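Local coordinates for protein alpha-toxin (Clostridium novyi, PDB 2VK9) that is a large clostridial toxin whose catalytic domain, the part modelled here, joins an N-terminal helical region to a core of the GT-A type, at residues S78-L83 with D486-I491; E85-S90 with S366-L371; T94-N99 with F388-N393; K382-A387 with Q501-F506. All coordinates share one frame; numbering follows the deposited sequence.

Contact 1: residues S78-L83 with D486-I491; sequences SLYSEL and DTYHFI
T487 meets L83 through its carbonyl O, 3.7 Å from L83 CD1, while its hydroxyl OG1 is gripped by three partners behind the interface: N400 ND2, T397 OG1 and the carbonyl O of A483. This fixes the last turn of helix 477-488 where it abuts helix 69-90, and the chain leaves it through a Schellman motif. I491 N donates to D486 O at 3.0 Å, F490 N makes a weak bond to T487 O, and F490 takes up a left-handed backbone conformation (phi 58°). The turn carries Y488, H489 and F490 round to the helix 69-90 side. Y80, Y488 and H489 form an aromatic cluster there. The Y80 and Y488 planes are 24° apart, but the rings are slid so far that they barely overlap, and Y488 CZ rests 3.7 Å from Y80 CB. H489 brings NE2 over one face of the Y80 ring, its own ring tilted by 49°. F490 approaches the same tyrosine at the edge, CE1 3.9 Å from Y80 CD1. L83 and F490 meet tip to tip, L83 CD1 against F490 CZ. Helix 42-62 covers F490 further through L49, S50, N53 and the ring of Y46. In the plane of the F490 ring, at its edge, sits the carbonyl O of L79, 3.9 Å from CZ.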
loop_
_atom_site.group_PDB
_atom_site.type_symbol
_atom_site.label_atom_id
_atom_site.label_comp_id
_atom_site.label_asym_id
_atom_site.label_seq_id
_atom_site.Cartn_x
_atom_site.Cartn_y
_atom_site.Cartn_z
ATOM N N SER A 78 -24.507 17.400 -0.853
ATOM C CA SER A 78 -24.895 17.454 0.558
ATOM C C SER A 78 -24.992 16.063 1.171
ATOM O O SER A 78 -24.945 15.917 2.392
ATOM C CB SER A 78 -26.198 18.244 0.764
ATOM O OG SER A 78 -27.305 17.632 0.121
ATOM N N LEU A 79 -25.132 15.049 0.319
ATOM C CA LEU A 79 -25.022 13.661 0.749
ATOM C C LEU A 79 -23.610 13.376 1.275
ATOM O O LEU A 79 -23.438 12.617 2.225
ATOM C CB LEU A 79 -25.353 12.717 -0.403
ATOM C CG LEU A 79 -26.668 12.895 -1.156
ATOM C CD1 LEU A 79 -26.712 11.935 -2.340
ATOM C CD2 LEU A 79 -27.874 12.691 -0.252
ATOM N N TYR A 80 -22.613 13.995 0.646
ATOM C CA TYR A 80 -21.223 13.877 1.058
ATOM C C TYR A 80 -21.011 14.553 2.403
ATOM O O TYR A 80 -20.329 14.023 3.280
ATOM C CB TYR A 80 -20.296 14.521 0.026
ATOM C CG TYR A 80 -20.380 13.956 -1.378
ATOM C CD1 TYR A 80 -20.706 12.620 -1.601
ATOM C CD2 TYR A 80 -20.091 14.756 -2.487
ATOM C CE1 TYR A 80 -20.769 12.104 -2.879
ATOM C CE2 TYR A 80 -20.143 14.242 -3.767
ATOM C CZ TYR A 80 -20.485 12.917 -3.954
ATOM O OH TYR A 80 -20.546 12.388 -5.216
ATOM N N SER A 81 -21.590 15.738 2.559
ATOM C CA SER A 81 -21.497 16.474 3.813
ATOM C C SER A 81 -22.220 15.731 4.913
ATOM O O SER A 81 -21.851 15.830 6.080
ATOM C CB SER A 81 -22.078 17.878 3.663
ATOM O OG SER A 81 -21.179 18.701 2.939
ATOM N N GLU A 82 -23.253 14.990 4.533
ATOM C CA GLU A 82 -24.001 14.194 5.478
ATOM C C GLU A 82 -23.204 12.947 5.826
ATOM O O GLU A 82 -23.239 12.489 6.964
ATOM C CB GLU A 82 -25.377 13.834 4.914
ATOM C CG GLU A 82 -26.278 13.074 5.881
ATOM C CD GLU A 82 -26.904 13.952 6.966
ATOM O OE1 GLU A 82 -26.606 15.172 7.038
ATOM O OE2 GLU A 82 -27.718 13.408 7.749
ATOM N N LEU A 83 -22.481 12.411 4.844
ATOM C CA LEU A 83 -21.599 11.267 5.068
ATOM C C LEU A 83 -20.512 11.674 6.054
ATOM O O LEU A 83 -20.260 10.967 7.024
ATOM C CB LEU A 83 -20.981 10.801 3.751
ATOM C CG LEU A 83 -20.597 9.333 3.552
ATOM C CD1 LEU A 83 -20.104 9.134 2.152
ATOM C CD2 LEU A 83 -19.520 8.898 4.478
ATOM N N ASP A 486 -14.545 4.897 -3.297
ATOM C CA ASP A 486 -15.705 4.003 -3.281
ATOM C C ASP A 486 -16.657 4.382 -2.148
ATOM O O ASP A 486 -17.849 4.569 -2.361
ATOM C CB ASP A 486 -15.259 2.541 -3.034
ATOM C CG ASP A 486 -14.872 1.780 -4.305
ATOM O OD1 ASP A 486 -14.969 2.338 -5.422
ATOM O OD2 ASP A 486 -14.482 0.585 -4.173
ATOM N N THR A 487 -16.113 4.478 -0.940
ATOM C CA THR A 487 -16.911 4.671 0.254
ATOM C C THR A 487 -17.575 6.046 0.251
ATOM O O THR A 487 -18.782 6.163 0.477
ATOM C CB THR A 487 -16.051 4.487 1.536
ATOM O OG1 THR A 487 -15.500 3.167 1.562
ATOM C CG2 THR A 487 -16.884 4.695 2.792
ATOM N N TYR A 488 -16.783 7.071 -0.030
ATOM C CA TYR A 488 -17.226 8.446 0.097
ATOM C C TYR A 488 -18.229 8.855 -0.985
ATOM O O TYR A 488 -19.104 9.693 -0.742
ATOM C CB TYR A 488 -16.007 9.370 0.119
ATOM C CG TYR A 488 -16.293 10.841 0.339
ATOM C CD1 TYR A 488 -16.607 11.343 1.606
ATOM C CD2 TYR A 488 -16.214 11.739 -0.725
ATOM C CE1 TYR A 488 -16.855 12.709 1.797
ATOM C CE2 TYR A 488 -16.456 13.096 -0.546
ATOM C CZ TYR A 488 -16.769 13.574 0.710
ATOM O OH TYR A 488 -17.003 14.925 0.845
ATOM N N HIS A 489 -18.107 8.252 -2.168
ATOM C CA HIS A 489 -18.984 8.566 -3.296
ATOM C C HIS A 489 -20.059 7.509 -3.544
ATOM O O HIS A 489 -20.697 7.510 -4.602
ATOM C CB HIS A 489 -18.177 8.819 -4.582
ATOM C CG HIS A 489 -17.482 10.149 -4.618
ATOM N ND1 HIS A 489 -16.337 10.369 -5.354
ATOM C CD2 HIS A 489 -17.760 11.322 -3.999
ATOM C CE1 HIS A 489 -15.943 11.619 -5.192
ATOM N NE2 HIS A 489 -16.790 12.220 -4.374
ATOM N N PHE A 490 -20.258 6.615 -2.578
ATOM C CA PHE A 490 -21.318 5.605 -2.644
ATOM C C PHE A 490 -21.269 4.678 -3.860
ATOM O O PHE A 490 -22.305 4.210 -4.323
ATOM C CB PHE A 490 -22.689 6.266 -2.587
ATOM C CG PHE A 490 -22.834 7.259 -1.488
ATOM C CD1 PHE A 490 -22.740 8.614 -1.750
ATOM C CD2 PHE A 490 -23.083 6.839 -0.186
ATOM C CE1 PHE A 490 -22.884 9.543 -0.732
ATOM C CE2 PHE A 490 -23.220 7.762 0.839
ATOM C CZ PHE A 490 -23.125 9.119 0.564
ATOM N N ILE A 491 -20.072 4.409 -4.371
ATOM C CA ILE A 491 -19.909 3.511 -5.511
ATOM C C ILE A 491 -19.039 2.303 -5.139
ATOM O O ILE A 491 -18.737 2.095 -3.960
ATOM C CB ILE A 491 -19.371 4.264 -6.753
ATOM C CG1 ILE A 491 -18.016 4.929 -6.450
ATOM C CG2 ILE A 491 -20.419 5.286 -7.233
ATOM C CD1 ILE A 491 -17.538 5.946 -7.489
#

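Contact 2: residues E85-S90 with S366-L371; sequences ELIKNS and SQLEIL
A type I beta turn, S366 to E369, sets its first residue against S90 of helix 69-90 and thereby ties the loop before strand 371-376 to that helix. S366 OG donates to S90 OG; the modelled 2.5 Å is very short, and its exact value is doubtful at this resolution. S90 OG lies between its own backbone N and carbonyl carbon (chi1 59°), within reach of both L86 O and I87 O. Within the turn, E369 OE2 receives S366 N at 2.9 Å in a nearly straight bond (175°) on the anti side of the carboxylate, and the same oxygen forms a salt bridge with R91. The other oxygen, OE1, packs 3.5 Å from I87 CG2. Next to the serine pair, L368 CD1 touches both L86 CD2 and I87 CG1, each at 3.9 Å, the two leucine side chains crossing at about a right angle. A water accepts weakly from Q367 N and donates to S90 O. Around this junction, helix 42-62 packs on L86 and S90 through I45 and V42, L396 of helix 396-422 lies against L368, and L371 enters the sheet by pairing with I390 of strand 382-391.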
loop_
_atom_site.group_PDB
_atom_site.type_symbol
_atom_site.label_atom_id
_atom_site.label_comp_id
_atom_site.label_asym_id
_atom_site.label_seq_id
_atom_site.Cartn_x
_atom_site.Cartn_y
_atom_site.Cartn_z
ATOM N N GLU A 85 -20.632 13.996 8.319
ATOM C CA GLU A 85 -21.194 14.129 9.660
ATOM C C GLU A 85 -21.435 12.773 10.299
ATOM O O GLU A 85 -21.228 12.598 11.496
ATOM C CB GLU A 85 -22.497 14.936 9.641
ATOM C CG GLU A 85 -22.308 16.459 9.596
ATOM C CD GLU A 85 -21.467 17.012 10.757
ATOM O OE1 GLU A 85 -21.768 16.688 11.938
ATOM O OE2 GLU A 85 -20.506 17.780 10.477
ATOM N N LEU A 86 -21.865 11.815 9.489
ATOM C CA LEU A 86 -22.158 10.480 9.982
ATOM C C LEU A 86 -20.885 9.795 10.454
ATOM O O LEU A 86 -20.884 9.132 11.487
ATOM C CB LEU A 86 -22.850 9.635 8.907
ATOM C CG LEU A 86 -23.347 8.257 9.378
ATOM C CD1 LEU A 86 -24.433 8.389 10.457
ATOM C CD2 LEU A 86 -23.843 7.418 8.202
ATOM N N ILE A 87 -19.809 9.968 9.689
ATOM C CA ILE A 87 -18.516 9.403 10.016
ATOM C C ILE A 87 -18.026 9.984 11.333
ATOM O O ILE A 87 -17.637 9.239 12.224
ATOM C CB ILE A 87 -17.497 9.657 8.893
ATOM C CG1 ILE A 87 -17.789 8.742 7.709
ATOM C CG2 ILE A 87 -16.076 9.430 9.368
ATOM C CD1 ILE A 87 -17.071 9.157 6.441
ATOM N N LYS A 88 -18.084 11.308 11.462
ATOM C CA LYS A 88 -17.567 11.996 12.645
ATOM C C LYS A 88 -18.243 11.618 13.953
ATOM O O LYS A 88 -17.578 11.556 14.991
ATOM C CB LYS A 88 -17.594 13.513 12.463
ATOM C CG LYS A 88 -16.414 14.011 11.664
ATOM C CD LYS A 88 -16.471 15.509 11.413
ATOM C CE LYS A 88 -15.427 15.911 10.355
ATOM N NZ LYS A 88 -15.569 17.342 9.925
ATOM N N ASN A 89 -19.546 11.362 13.926
ATOM C CA ASN A 89 -20.230 11.048 15.176
ATOM C C ASN A 89 -20.520 9.561 15.358
ATOM O O ASN A 89 -21.134 9.152 16.338
ATOM C CB ASN A 89 -21.462 11.949 15.394
ATOM C CG ASN A 89 -22.719 11.387 14.771
ATOM O OD1 ASN A 89 -22.845 11.314 13.548
ATOM N ND2 ASN A 89 -23.669 10.994 15.614
ATOM N N SER A 90 -20.053 8.756 14.414
ATOM C CA SER A 90 -20.090 7.311 14.567
ATOM C C SER A 90 -18.727 6.828 15.024
ATOM O O SER A 90 -18.542 5.648 15.308
ATOM C CB SER A 90 -20.493 6.613 13.265
ATOM O OG SER A 90 -19.588 6.923 12.221
ATOM N N SER A 366 -14.596 5.190 13.047
ATOM C CA SER A 366 -15.923 4.885 12.543
ATOM C C SER A 366 -15.894 3.544 11.811
ATOM O O SER A 366 -14.917 3.236 11.128
ATOM C CB SER A 366 -16.393 5.997 11.604
ATOM O OG SER A 366 -17.700 5.727 11.132
ATOM N N GLN A 367 -16.958 2.755 11.951
ATOM C CA GLN A 367 -17.064 1.478 11.241
ATOM C C GLN A 367 -17.154 1.635 9.714
ATOM O O GLN A 367 -17.126 0.647 8.981
ATOM C CB GLN A 367 -18.247 0.661 11.754
ATOM C CG GLN A 367 -19.598 1.235 11.390
ATOM C CD GLN A 367 -20.741 0.253 11.625
ATOM O OE1 GLN A 367 -20.610 -0.971 11.389
ATOM N NE2 GLN A 367 -21.880 0.784 12.088
ATOM N N LEU A 368 -17.263 2.876 9.248
ATOM C CA LEU A 368 -17.353 3.180 7.829
ATOM C C LEU A 368 -15.981 3.437 7.206
ATOM O O LEU A 368 -15.806 3.239 6.004
ATOM C CB LEU A 368 -18.244 4.404 7.610
ATOM C CG LEU A 368 -19.742 4.349 7.960
ATOM C CD1 LEU A 368 -20.339 5.745 7.910
ATOM C CD2 LEU A 368 -20.514 3.396 7.050
ATOM N N GLU A 369 -15.019 3.868 8.025
ATOM C CA GLU A 369 -13.716 4.343 7.544
ATOM C C GLU A 369 -12.563 3.362 7.825
ATOM O O GLU A 369 -12.711 2.394 8.567
ATOM C CB GLU A 369 -13.402 5.737 8.145
ATOM C CG GLU A 369 -13.140 5.743 9.681
ATOM C CD GLU A 369 -13.027 7.155 10.337
ATOM O OE1 GLU A 369 -12.853 8.181 9.622
ATOM O OE2 GLU A 369 -13.106 7.228 11.595
ATOM N N ILE A 370 -11.426 3.604 7.180
ATOM C CA ILE A 370 -10.139 3.097 7.641
ATOM C C ILE A 370 -9.324 4.356 7.822
ATOM O O ILE A 370 -9.657 5.392 7.240
ATOM C CB ILE A 370 -9.434 2.144 6.631
ATOM C CG1 ILE A 370 -9.160 2.846 5.299
ATOM C CG2 ILE A 370 -10.251 0.857 6.416
ATOM C CD1 ILE A 370 -8.483 1.971 4.286
ATOM N N LEU A 371 -8.279 4.300 8.636
ATOM C CA LEU A 371 -7.400 5.450 8.743
ATOM C C LEU A 371 -6.059 5.122 8.119
ATOM O O LEU A 371 -5.559 4.003 8.249
ATOM C CB LEU A 371 -7.278 5.919 10.184
ATOM C CG LEU A 371 -8.621 6.346 10.796
ATOM C CD1 LEU A 371 -8.460 6.704 12.265
ATOM C CD2 LEU A 371 -9.290 7.490 10.025
HETATM O O HOH W 1 -19.482 2.874 14.201
#

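Contact 3: residues T94-N99 with F388-N393; sequences TIASKN and FIISNN
The carboxamide of N392 faces the backbone of I95-S97 and bonds to it at two points, on either side of A96. ND2 donates to I95 O at 3.1 Å, almost straight (171°) and nearly within the plane of the amide. Seen from the receiving carbonyl, however, the donor stands well above the plane, 46° out of it. The second bond is differently placed: S97 N gives its hydrogen to N392 OD1 at 2.8 Å, in the plane of the side-chain carbonyl and on a lone pair. CG of N392 is anti to the carbonyl carbon (chi1 -76°), and the amide beyond it lies against the loop. Beside this polar pair, A96 CB touches I390 CG2 at 3.7 Å, a small apolar contact made from the end of strand 382-391. A water is bonded to S97 OG and accepts from N393 N, adding an indirect link. The loop T94-K98 leads from helix 69-90 into strand 99-103, and in the mixed sheet strand 280-283 separates that strand from 382-391. T94 and A96 form backbone hydrogen bonds with I365 and I363, respectively, while K98 forms salt bridges with D362 and D126. Because its N-H and its carbonyl are both engaged, the N392 amide has its orientation fixed, and it serves the irregular loop much as a neighbouring peptide group would.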
loop_
_atom_site.group_PDB
_atom_site.type_symbol
_atom_site.label_atom_id
_atom_site.label_comp_id
_atom_site.label_asym_id
_atom_site.label_seq_id
_atom_site.Cartn_x
_atom_site.Cartn_y
_atom_site.Cartn_z
ATOM N N THR A 94 -16.334 4.352 20.037
ATOM C CA THR A 94 -15.927 3.133 19.334
ATOM C C THR A 94 -14.451 3.263 19.013
ATOM O O THR A 94 -14.008 4.284 18.480
ATOM C CB THR A 94 -16.713 2.865 18.013
ATOM O OG1 THR A 94 -16.376 3.838 17.016
ATOM C CG2 THR A 94 -18.226 2.868 18.239
ATOM N N ILE A 95 -13.691 2.226 19.345
ATOM C CA ILE A 95 -12.243 2.241 19.160
ATOM C C ILE A 95 -11.732 1.037 18.361
ATOM O O ILE A 95 -12.411 0.007 18.256
ATOM C CB ILE A 95 -11.512 2.342 20.516
ATOM C CG1 ILE A 95 -11.816 1.121 21.382
ATOM C CG2 ILE A 95 -11.900 3.636 21.232
ATOM C CD1 ILE A 95 -10.861 0.938 22.508
ATOM N N ALA A 96 -10.544 1.187 17.784
ATOM C CA ALA A 96 -9.908 0.119 17.032
ATOM C C ALA A 96 -9.435 -0.962 17.973
ATOM O O ALA A 96 -8.993 -0.668 19.081
ATOM C CB ALA A 96 -8.751 0.661 16.263
ATOM N N SER A 97 -9.537 -2.215 17.538
ATOM C CA SER A 97 -9.005 -3.339 18.310
ATOM C C SER A 97 -7.555 -3.068 18.689
ATOM O O SER A 97 -6.815 -2.452 17.921
ATOM C CB SER A 97 -9.088 -4.645 17.518
ATOM O OG SER A 97 -10.424 -4.950 17.167
ATOM N N LYS A 98 -7.148 -3.522 19.870
ATOM C CA LYS A 98 -5.783 -3.299 20.326
ATOM C C LYS A 98 -4.841 -4.396 19.855
ATOM O O LYS A 98 -4.259 -5.152 20.633
ATOM C CB LYS A 98 -5.740 -3.051 21.823
ATOM C CG LYS A 98 -6.288 -1.674 22.113
ATOM C CD LYS A 98 -6.118 -1.261 23.517
ATOM C CE LYS A 98 -6.715 0.099 23.706
ATOM N NZ LYS A 98 -6.257 0.662 25.009
ATOM N N ASN A 99 -4.732 -4.454 18.535
ATOM C CA ASN A 99 -3.787 -5.285 17.851
ATOM C C ASN A 99 -2.865 -4.389 17.075
ATOM O O ASN A 99 -3.318 -3.469 16.404
ATOM C CB ASN A 99 -4.523 -6.206 16.899
ATOM C CG ASN A 99 -5.407 -7.180 17.622
ATOM O OD1 ASN A 99 -5.008 -7.767 18.635
ATOM N ND2 ASN A 99 -6.619 -7.365 17.115
ATOM N N PHE A 388 0.795 2.599 7.150
ATOM C CA PHE A 388 0.129 2.678 8.449
ATOM C C PHE A 388 -1.376 2.702 8.214
ATOM O O PHE A 388 -1.902 3.648 7.617
ATOM C CB PHE A 388 0.578 3.938 9.185
ATOM C CG PHE A 388 0.170 3.995 10.630
ATOM C CD1 PHE A 388 0.956 3.413 11.616
ATOM C CD2 PHE A 388 -0.969 4.675 11.014
ATOM C CE1 PHE A 388 0.598 3.484 12.961
ATOM C CE2 PHE A 388 -1.332 4.746 12.356
ATOM C CZ PHE A 388 -0.548 4.151 13.321
ATOM N N ILE A 389 -2.054 1.645 8.661
ATOM C CA ILE A 389 -3.477 1.453 8.426
ATOM C C ILE A 389 -4.172 1.110 9.730
ATOM O O ILE A 389 -3.726 0.224 10.462
ATOM C CB ILE A 389 -3.732 0.278 7.468
ATOM C CG1 ILE A 389 -2.842 0.360 6.223
ATOM C CG2 ILE A 389 -5.203 0.193 7.083
ATOM C CD1 ILE A 389 -2.811 -0.950 5.432
ATOM N N ILE A 390 -5.268 1.798 10.026
ATOM C CA ILE A 390 -6.068 1.451 11.190
ATOM C C ILE A 390 -7.464 1.105 10.729
ATOM O O ILE A 390 -8.095 1.896 10.039
ATOM C CB ILE A 390 -6.156 2.599 12.202
ATOM C CG1 ILE A 390 -4.763 3.000 12.688
ATOM C CG2 ILE A 390 -7.029 2.187 13.381
ATOM C CD1 ILE A 390 -4.729 4.345 13.364
ATOM N N SER A 391 -7.941 -0.077 11.103
ATOM C CA SER A 391 -9.283 -0.517 10.752
ATOM C C SER A 391 -9.708 -1.665 11.633
ATOM O O SER A 391 -8.897 -2.532 11.924
ATOM C CB SER A 391 -9.309 -1.001 9.306
ATOM O OG SER A 391 -10.518 -1.695 9.012
ATOM N N ASN A 392 -10.975 -1.675 12.046
ATOM C CA ASN A 392 -11.603 -2.886 12.591
ATOM C C ASN A 392 -12.007 -3.827 11.461
ATOM O O ASN A 392 -12.162 -3.376 10.328
ATOM C CB ASN A 392 -12.777 -2.530 13.497
ATOM C CG ASN A 392 -12.313 -2.027 14.841
ATOM O OD1 ASN A 392 -11.314 -2.512 15.364
ATOM N ND2 ASN A 392 -13.004 -1.046 15.398
ATOM N N ASN A 393 -12.138 -5.127 11.726
ATOM C CA ASN A 393 -12.357 -6.047 10.600
ATOM C C ASN A 393 -13.720 -5.931 9.921
ATOM O O ASN A 393 -13.889 -6.364 8.781
ATOM C CB ASN A 393 -11.984 -7.505 10.906
ATOM C CG ASN A 393 -12.737 -8.087 12.076
ATOM O OD1 ASN A 393 -13.959 -8.056 12.136
ATOM N ND2 ASN A 393 -12.002 -8.663 12.994
HETATM O O HOH W 2 -11.286 -5.633 14.502
#

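Contact 4: residues K382-A387 with Q501-F506; sequences KTFSNA and QNQEIF
Strand 382-385 passes segment 501-506 with F384 and Q503 nearest, their CA atoms 7.8 Å apart, so side chains must span the gap. F384 does so with its ring, over which the amide of Q503 is laid. The two planes are only 18° apart, and OE1 stands 4.0 Å above the centre of the ring. The Q503 chain runs back over the ring from its tip toward the F384 backbone, CB 3.7 Å from CZ and CG 3.7 Å from CE2. CG of Q503 is anti to the carbonyl carbon and the chain is extended from there (chi2 -178°), which puts CD over the ring face. The amide is held from beyond the contact, NE2 giving a hydrogen bond to L498 O and OE1 receiving one from R374 NH1; the arginine of strand 371-376 thus positions the group that stacks on F384. Strand 382-391 belongs to the mixed sheet of the GT-A type core, where it runs antiparallel to both 280-283 and 371-376. F506 has a backbone hydrogen bond to L372, so the chain around F506 docks on strand 371-376. F506 meets F384 obliquely, CB 3.9 Å from CZ, and its backbone N donates to Q503 O at 2.9 Å, which keeps the two residues on one turn. S481 and T484 of helix 477-488 pack on F384 and F506 respectively. At the sheet end, K382 NZ makes its salt bridge with E507, while E504 OE2 lies 6.9 Å from that nitrogen.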
loop_
_atom_site.group_PDB
_atom_site.type_symbol
_atom_site.label_atom_id
_atom_site.label_comp_id
_atom_site.label_asym_id
_atom_site.label_seq_id
_atom_site.Cartn_x
_atom_site.Cartn_y
_atom_site.Cartn_z
ATOM N N LYS A 382 0.496 16.019 0.145
ATOM C CA LYS A 382 0.353 14.735 0.836
ATOM C C LYS A 382 -0.355 13.691 -0.030
ATOM O O LYS A 382 -1.153 14.024 -0.908
ATOM C CB LYS A 382 -0.413 14.915 2.143
ATOM C CG LYS A 382 0.328 15.675 3.233
ATOM C CD LYS A 382 -0.601 15.894 4.417
ATOM C CE LYS A 382 0.157 16.246 5.680
ATOM N NZ LYS A 382 -0.728 16.127 6.883
ATOM N N THR A 383 -0.056 12.422 0.229
ATOM C CA THR A 383 -0.695 11.316 -0.475
ATOM C C THR A 383 -0.843 10.112 0.454
ATOM O O THR A 383 0.021 9.875 1.293
ATOM C CB THR A 383 0.098 10.929 -1.765
ATOM O OG1 THR A 383 -0.652 9.978 -2.533
ATOM C CG2 THR A 383 1.491 10.350 -1.433
ATOM N N PHE A 384 -1.939 9.367 0.303
ATOM C CA PHE A 384 -2.132 8.109 1.029
ATOM C C PHE A 384 -0.927 7.195 0.879
ATOM O O PHE A 384 -0.380 7.045 -0.211
ATOM C CB PHE A 384 -3.362 7.347 0.532
ATOM C CG PHE A 384 -4.675 7.862 1.055
ATOM C CD1 PHE A 384 -4.819 8.264 2.375
ATOM C CD2 PHE A 384 -5.792 7.901 0.226
ATOM C CE1 PHE A 384 -6.050 8.733 2.850
ATOM C CE2 PHE A 384 -7.025 8.358 0.696
ATOM C CZ PHE A 384 -7.154 8.779 2.006
ATOM N N SER A 385 -0.521 6.601 1.996
ATOM C CA SER A 385 0.466 5.538 2.024
ATOM C C SER A 385 -0.171 4.355 2.732
ATOM O O SER A 385 -0.958 4.543 3.662
ATOM C CB SER A 385 1.694 5.985 2.801
ATOM O OG SER A 385 2.677 4.970 2.808
ATOM N N ASN A 386 0.155 3.139 2.300
ATOM C CA ASN A 386 -0.355 1.950 2.973
ATOM C C ASN A 386 0.619 1.400 4.026
ATOM O O ASN A 386 0.568 0.224 4.391
ATOM C CB ASN A 386 -0.773 0.879 1.957
ATOM C CG ASN A 386 0.403 0.279 1.209
ATOM O OD1 ASN A 386 1.424 0.938 1.006
ATOM N ND2 ASN A 386 0.256 -0.979 0.782
ATOM N N ALA A 387 1.489 2.279 4.521
ATOM C CA ALA A 387 2.482 1.933 5.534
ATOM C C ALA A 387 1.924 1.923 6.954
ATOM O O ALA A 387 2.519 1.328 7.853
ATOM C CB ALA A 387 3.651 2.873 5.445
ATOM N N GLN A 501 -8.577 17.579 -0.011
ATOM C CA GLN A 501 -9.586 17.976 0.967
ATOM C C GLN A 501 -10.365 16.758 1.480
ATOM O O GLN A 501 -10.581 16.614 2.684
ATOM C CB GLN A 501 -10.507 19.049 0.352
ATOM C CG GLN A 501 -11.861 19.282 1.040
ATOM C CD GLN A 501 -11.786 20.196 2.258
ATOM O OE1 GLN A 501 -10.874 21.020 2.386
ATOM N NE2 GLN A 501 -12.762 20.059 3.157
ATOM N N ASN A 502 -10.750 15.868 0.572
ATOM C CA ASN A 502 -11.558 14.704 0.942
ATOM C C ASN A 502 -10.787 13.550 1.578
ATOM O O ASN A 502 -11.324 12.821 2.404
ATOM C CB ASN A 502 -12.370 14.215 -0.254
ATOM C CG ASN A 502 -13.651 15.010 -0.453
ATOM O OD1 ASN A 502 -14.147 15.668 0.471
ATOM N ND2 ASN A 502 -14.201 14.948 -1.663
ATOM N N GLN A 503 -9.530 13.391 1.190
ATOM C CA GLN A 503 -8.675 12.368 1.759
ATOM C C GLN A 503 -8.420 12.637 3.219
ATOM O O GLN A 503 -8.188 11.712 3.987
ATOM C CB GLN A 503 -7.338 12.343 1.045
ATOM C CG GLN A 503 -7.407 11.861 -0.374
ATOM C CD GLN A 503 -6.052 11.808 -1.034
ATOM O OE1 GLN A 503 -5.013 11.865 -0.372
ATOM N NE2 GLN A 503 -6.056 11.683 -2.352
ATOM N N GLU A 504 -8.447 13.908 3.598
ATOM C CA GLU A 504 -8.164 14.303 4.970
ATOM C C GLU A 504 -9.063 13.555 5.961
ATOM O O GLU A 504 -8.644 13.250 7.071
ATOM C CB GLU A 504 -8.279 15.824 5.131
ATOM C CG GLU A 504 -7.501 16.392 6.323
ATOM C CD GLU A 504 -7.460 17.930 6.354
ATOM O OE1 GLU A 504 -7.732 18.566 5.297
ATOM O OE2 GLU A 504 -7.152 18.502 7.437
ATOM N N ILE A 505 -10.283 13.238 5.530
ATOM C CA ILE A 505 -11.251 12.477 6.321
ATOM C C ILE A 505 -10.681 11.137 6.784
ATOM O O ILE A 505 -10.842 10.748 7.937
ATOM C CB ILE A 505 -12.531 12.197 5.508
ATOM C CG1 ILE A 505 -13.244 13.497 5.152
ATOM C CG2 ILE A 505 -13.477 11.257 6.259
ATOM C CD1 ILE A 505 -14.236 13.341 4.003
ATOM N N PHE A 506 -10.019 10.429 5.879
ATOM C CA PHE A 506 -9.533 9.095 6.175
ATOM C C PHE A 506 -8.092 9.104 6.630
ATOM O O PHE A 506 -7.438 8.076 6.605
ATOM C CB PHE A 506 -9.666 8.210 4.939
ATOM C CG PHE A 506 -11.068 8.006 4.496
ATOM C CD1 PHE A 506 -11.672 8.905 3.632
ATOM C CD2 PHE A 506 -11.788 6.911 4.942
ATOM C CE1 PHE A 506 -12.975 8.718 3.215
ATOM C CE2 PHE A 506 -13.090 6.706 4.530
ATOM C CZ PHE A 506 -13.688 7.613 3.659
#

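The four contacts surround the junction between the N-terminal helices and the central mixed sheet. Contacts 1 and 2 lie about 12 Å apart between centres on helix 69-90, and the loop closed by contact 2 is nested inside that closed by contact 1. Contacts 3 and 4 share strand 382-391, with centres about 17 Å apart. Contact 2 touches contact 3 through L371 and I390 of adjacent strands and contact 4 through F506, while contacts 1 and 4 meet where Y488 packs on I505. Along the chain, contact 3 crosses contacts 2 and 4, and contacts 1 and 4 also cross. Helix 69-90 and residues 486-506, far apart in sequence, therefore pack together against the GT-A type core.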